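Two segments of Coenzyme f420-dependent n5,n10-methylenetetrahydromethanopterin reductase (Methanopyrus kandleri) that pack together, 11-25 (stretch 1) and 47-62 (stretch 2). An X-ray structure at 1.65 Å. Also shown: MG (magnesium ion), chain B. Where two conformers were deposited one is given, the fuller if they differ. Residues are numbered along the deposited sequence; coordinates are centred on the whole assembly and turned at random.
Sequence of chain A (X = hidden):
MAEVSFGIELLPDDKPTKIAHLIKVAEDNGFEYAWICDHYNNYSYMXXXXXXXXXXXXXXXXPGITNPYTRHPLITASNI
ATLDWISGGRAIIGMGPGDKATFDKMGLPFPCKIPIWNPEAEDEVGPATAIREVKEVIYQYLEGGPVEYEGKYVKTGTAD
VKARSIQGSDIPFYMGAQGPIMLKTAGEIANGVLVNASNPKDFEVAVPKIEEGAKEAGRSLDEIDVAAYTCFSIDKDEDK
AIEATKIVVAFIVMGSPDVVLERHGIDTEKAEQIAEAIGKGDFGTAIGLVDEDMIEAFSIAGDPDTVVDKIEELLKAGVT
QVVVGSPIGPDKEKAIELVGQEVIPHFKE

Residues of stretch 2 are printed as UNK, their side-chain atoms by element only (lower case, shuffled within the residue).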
# COMPACT_ATOMS: atom_id res chain seq x y z
N LEU A 11 13.89 11.43 10.72
CA LEU A 11 13.22 12.72 10.65
C LEU A 11 12.50 12.62 9.29
O LEU A 11 13.10 12.28 8.28
CB LEU A 11 14.23 13.87 10.56
CG LEU A 11 13.60 15.26 10.62
CD1 LEU A 11 13.21 15.53 12.08
CD2 LEU A 11 14.58 16.33 10.12
N PRO A 12 11.20 12.89 9.28
CA PRO A 12 10.55 12.77 7.98
C PRO A 12 10.62 14.01 7.10
O PRO A 12 9.59 14.54 6.70
CB PRO A 12 9.13 12.40 8.39
CG PRO A 12 8.94 13.33 9.60
CD PRO A 12 10.21 13.17 10.35
N ASP A 13 11.82 14.50 6.82
CA ASP A 13 11.90 15.66 5.94
C ASP A 13 12.08 15.17 4.48
O ASP A 13 11.77 15.89 3.51
CB ASP A 13 13.04 16.61 6.35
CG ASP A 13 14.40 15.93 6.46
OD1 ASP A 13 15.39 16.70 6.41
OD2 ASP A 13 14.54 14.69 6.63
N ASP A 14 12.53 13.94 4.35
CA ASP A 14 12.82 13.36 3.02
C ASP A 14 11.51 12.83 2.45
O ASP A 14 10.47 12.85 3.12
CB ASP A 14 13.78 12.19 3.18
CG ASP A 14 14.66 11.95 1.93
OD1 ASP A 14 14.31 12.36 0.80
OD2 ASP A 14 15.72 11.31 2.10
N LYS A 15 11.59 12.35 1.22
CA LYS A 15 10.39 11.79 0.57
C LYS A 15 9.74 10.68 1.42
O LYS A 15 10.39 9.74 1.89
CB LYS A 15 10.78 11.20 -0.78
CG LYS A 15 11.31 12.30 -1.71
CD LYS A 15 11.83 11.82 -3.02
CE LYS A 15 12.44 12.99 -3.83
NZ LYS A 15 13.82 13.52 -3.41
N PRO A 16 8.42 10.75 1.63
CA PRO A 16 7.77 9.71 2.43
C PRO A 16 8.07 8.27 2.02
O PRO A 16 8.18 7.38 2.87
CB PRO A 16 6.29 10.06 2.34
CG PRO A 16 6.33 11.58 2.39
CD PRO A 16 7.48 11.88 1.37
N THR A 17 8.14 8.03 0.71
CA THR A 17 8.45 6.69 0.21
C THR A 17 9.90 6.30 0.55
O THR A 17 10.19 5.11 0.68
CB THR A 17 8.22 6.62 -1.31
OG1 THR A 17 8.87 7.74 -1.94
CG2 THR A 17 6.76 6.68 -1.61
N LYS A 18 10.82 7.25 0.67
CA LYS A 18 12.20 6.90 1.03
C LYS A 18 12.22 6.53 2.52
O LYS A 18 12.84 5.53 2.92
CB LYS A 18 13.13 8.08 0.77
CG LYS A 18 14.55 7.94 1.38
CD LYS A 18 15.28 6.72 0.88
CE LYS A 18 15.68 6.85 -0.58
NZ LYS A 18 16.61 7.96 -0.74
N ILE A 19 11.50 7.32 3.31
CA ILE A 19 11.45 7.06 4.75
C ILE A 19 10.83 5.66 4.94
O ILE A 19 11.37 4.83 5.69
CB ILE A 19 10.60 8.12 5.50
CG1 ILE A 19 11.21 9.54 5.39
CG2 ILE A 19 10.49 7.70 7.00
CD1 ILE A 19 12.67 9.66 5.90
N ALA A 20 9.71 5.37 4.25
CA ALA A 20 9.10 4.03 4.36
C ALA A 20 10.06 2.93 3.92
O ALA A 20 10.17 1.89 4.57
CB ALA A 20 7.80 3.98 3.51
N HIS A 21 10.75 3.12 2.78
CA HIS A 21 11.74 2.15 2.31
C HIS A 21 12.84 1.90 3.37
O HIS A 21 13.20 0.72 3.59
CB HIS A 21 12.40 2.72 1.03
CG HIS A 21 13.64 1.98 0.60
ND1 HIS A 21 13.63 0.67 0.16
CD2 HIS A 21 14.94 2.36 0.60
CE1 HIS A 21 14.86 0.28 -0.08
NE2 HIS A 21 15.68 1.28 0.18
N LEU A 22 13.34 2.96 4.01
CA LEU A 22 14.42 2.76 5.00
C LEU A 22 13.91 2.00 6.21
O LEU A 22 14.63 1.16 6.78
CB LEU A 22 15.05 4.10 5.42
CG LEU A 22 15.87 4.74 4.28
CD1 LEU A 22 16.32 6.12 4.77
CD2 LEU A 22 17.08 3.87 3.85
N ILE A 23 12.65 2.23 6.54
CA ILE A 23 12.09 1.46 7.67
C ILE A 23 11.97 -0.02 7.29
O ILE A 23 12.25 -0.90 8.13
CB ILE A 23 10.74 2.05 8.09
CG1 ILE A 23 10.97 3.43 8.72
CG2 ILE A 23 10.06 1.13 9.15
CD1 ILE A 23 9.68 4.21 9.11
N LYS A 24 11.58 -0.32 6.04
CA LYS A 24 11.56 -1.72 5.62
C LYS A 24 12.99 -2.31 5.66
O LYS A 24 13.16 -3.44 6.12
CB LYS A 24 10.95 -1.83 4.19
CG LYS A 24 11.02 -3.23 3.54
CD LYS A 24 10.25 -4.24 4.37
CE LYS A 24 9.84 -5.50 3.55
NZ LYS A 24 10.95 -6.36 3.19
N VAL A 25 14.00 -1.57 5.21
CA VAL A 25 15.39 -2.07 5.28
C VAL A 25 15.76 -2.35 6.73
O VAL A 25 16.29 -3.43 7.04
CB VAL A 25 16.39 -1.14 4.61
CG1 VAL A 25 17.84 -1.71 4.74
CG2 VAL A 25 16.01 -1.03 3.10
N UNK A 47 0.85 10.39 8.33
CA UNK A 47 0.94 10.01 6.92
C UNK A 47 2.12 9.09 6.65
O UNK A 47 1.98 8.05 6.00
N UNK A 48 3.30 9.49 7.16
CA UNK A 48 4.51 8.72 6.96
C UNK A 48 4.41 7.35 7.64
O UNK A 48 4.80 6.34 7.06
c UNK A 48 5.90 10.79 6.69
c UNK A 48 5.73 9.52 7.50
c UNK A 48 7.02 8.66 7.43
N UNK A 49 3.93 7.29 8.89
CA UNK A 49 3.83 5.97 9.53
C UNK A 49 2.76 5.06 8.94
O UNK A 49 2.92 3.85 8.95
c UNK A 49 5.95 5.59 11.85
c UNK A 49 4.87 6.64 11.79
c UNK A 49 4.40 7.04 13.21
c UNK A 49 3.63 6.13 11.04
N UNK A 50 1.68 5.63 8.40
CA UNK A 50 0.68 4.80 7.76
C UNK A 50 1.29 4.21 6.48
O UNK A 50 1.13 3.03 6.19
c UNK A 50 -1.63 4.69 6.76
o UNK A 50 -1.18 6.04 8.68
c UNK A 50 -0.60 5.61 7.45
N UNK A 51 2.03 5.03 5.75
CA UNK A 51 2.68 4.52 4.53
C UNK A 51 3.72 3.45 4.95
O UNK A 51 3.82 2.38 4.36
c UNK A 51 4.82 6.53 2.03
c UNK A 51 3.10 4.74 1.46
c UNK A 51 4.12 5.28 2.51
c UNK A 51 3.39 5.64 3.81
N UNK A 52 4.48 3.72 6.01
CA UNK A 52 5.46 2.71 6.44
C UNK A 52 4.76 1.44 6.90
O UNK A 52 5.30 0.31 6.68
c UNK A 52 6.34 3.28 7.61
N UNK A 53 3.60 1.58 7.53
CA UNK A 53 2.84 0.41 8.00
C UNK A 53 2.45 -0.51 6.84
O UNK A 53 2.43 -1.73 6.97
c UNK A 53 1.58 0.82 8.75
N UNK A 54 2.12 0.09 5.71
CA UNK A 54 1.71 -0.63 4.51
C UNK A 54 2.88 -1.42 3.87
O UNK A 54 2.68 -2.52 3.31
c UNK A 54 -0.29 0.79 4.04
c UNK A 54 1.12 0.44 3.53
c UNK A 54 1.09 -0.01 2.11
N UNK A 55 4.08 -0.86 4.01
CA UNK A 55 5.32 -1.39 3.43
C UNK A 55 6.15 -2.29 4.34
O UNK A 55 7.23 -2.72 3.98
c UNK A 55 5.01 -0.11 0.73
c UNK A 55 5.40 0.64 1.95
c UNK A 55 7.49 -0.66 2.39
c UNK A 55 6.19 -0.19 2.97
N UNK A 56 5.64 -2.56 5.53
CA UNK A 56 6.37 -3.37 6.52
C UNK A 56 5.40 -4.33 7.17
O UNK A 56 4.21 -4.17 6.99
c UNK A 56 7.01 -2.50 7.64
c UNK A 56 8.06 -1.54 7.09
o UNK A 56 6.00 -1.73 8.30
N UNK A 57 5.91 -5.30 7.92
CA UNK A 57 5.06 -6.28 8.60
C UNK A 57 5.39 -6.67 10.02
O UNK A 57 4.59 -7.35 10.67
c UNK A 57 4.99 -7.56 7.77
o UNK A 57 4.16 -7.26 6.63
N UNK A 58 6.58 -6.32 10.49
CA UNK A 58 7.01 -6.76 11.83
C UNK A 58 7.50 -5.66 12.74
O UNK A 58 7.31 -5.70 13.98
n UNK A 58 10.61 -11.71 9.51
c UNK A 58 9.39 -9.71 10.61
c UNK A 58 8.20 -7.75 11.66
c UNK A 58 9.31 -10.97 9.72
c UNK A 58 8.01 -8.93 10.72
N UNK A 59 8.16 -4.66 12.16
CA UNK A 59 8.73 -3.63 13.01
C UNK A 59 7.65 -2.80 13.71
O UNK A 59 6.59 -2.53 13.13
c UNK A 59 10.59 -1.91 13.08
c UNK A 59 8.88 -1.85 11.23
c UNK A 59 9.68 -2.74 12.17
c UNK A 59 11.75 -1.25 12.25
N UNK A 60 7.90 -2.43 14.97
CA UNK A 60 6.94 -1.57 15.69
C UNK A 60 7.15 -0.16 15.18
O UNK A 60 8.26 0.26 14.84
c UNK A 60 6.97 -3.45 19.11
c UNK A 60 8.26 -4.19 19.36
c UNK A 60 7.13 -1.72 17.19
c UNK A 60 6.76 -3.15 17.61
n UNK A 60 8.20 -4.80 20.75
N UNK A 61 6.02 0.57 15.10
CA UNK A 61 5.90 1.91 14.48
C UNK A 61 5.23 2.97 15.35
O UNK A 61 4.17 2.70 15.88
c UNK A 61 4.99 1.83 13.20
c UNK A 61 6.71 1.47 11.38
c UNK A 61 4.34 0.65 11.08
c UNK A 61 5.25 1.74 11.69
N UNK A 62 5.82 4.15 15.49
CA UNK A 62 5.05 5.17 16.19
C UNK A 62 5.75 6.48 16.21
O UNK A 62 6.94 6.62 15.82
MG MG B . 2.31 -5.26 6.41
O HOH W 1 0.64 -3.56 6.11
O HOH W 2 3.06 -4.87 4.16

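Position 47 has no side-chain atoms, and no atom of stretch 1 lies near where a CB would be: Gly47. Position 48 carries three carbons, a CB bearing two more, the valine pattern. One branch lies 4.0 Å from Pro12 CB and the other 3.6 Å from Ile19 CG2, so Val48 fills the space between loop and helix; its CG2 is the atom near Pro12, its CG1 the one near Ile19.

Position 49 has four carbons forked at the second, which makes it Leu49; its CA-to-CB bond points away from stretch 1. Position 50 has a CB carrying one oxygen and one carbon, out of reach of stretch 1: Thr50. Position 51 again shows four carbons forked at the second, and its CB points toward stretch 1. This is Leu51, whose CD2 lies 3.8 Å from Pro16 CB and 3.6 Å from Pro16 O, while its CG lies 4.0 Å from Ala20 CB.

Positions 52 and 53 have a single carbon each. The first, Ala52, points toward stretch 1, with its CB 3.8 Å from Ile23 CD1 and its CA 4.0 Å from Ala20 CB. The second, Ala53, points away. Position 54, a CB with two carbons, is Val54 and makes no contact.

Position 55 has four carbons forked at the first, one arm two carbons long: Ile55, with its CG1 4.4 Å from Ala20 CB. Its backbone O lies 3.4 Å from Lys24 CD. At position 56 a CB bears one oxygen and one carbon, identifying Thr56. The two branches part: OG1 donates a hydrogen bond to Ala52 O at 2.7 Å, while CG2 packs 3.8 Å from Lys24 CA and 3.9 Å from Ile23 CG2. The backbone O of Thr56 binds MG at 2.3 Å, and two waters that also ligate the ion donate hydrogen bonds to Ala53 O and Val54 O.

Position 57, one carbon then one oxygen, is Ser57; position 58, four carbons in a row ending in nitrogen, is Lys58. Neither contacts stretch 1. Position 59 repeats the isoleucine fork, and Ile59 CG2 sits 3.8 Å from Ile23 CG2. Position 60 repeats the lysine chain: Lys60, out of reach. Position 61 has four carbons forked at the second; Leu61 CD1 reaches to 4.0 Å from Ile23 CG2. Position 62 has no side-chain atoms: Gly62.

The contact is chiefly apolar, with no hydrogen bond across it. The helices cross at -47°, their axes 8.7 Å apart at closest approach, and the register pairs Pro16 with Val48, Ala20 with Ala52 and Lys24 with Thr56. The CA atoms of Ala20 and Ala52 are 4.4 Å apart, a spacing compatible with the single-carbon side chains there. Beyond this close point, Ile23 has the largest area covered by the opposing stretch: its CD1 meets Ala52, while its CG2 meets Thr56, Ile59 and Leu61. Together the two stretches bury 599 Å².

Stretch 2, residues 47-62: GVLTLAAVITSKIKLG
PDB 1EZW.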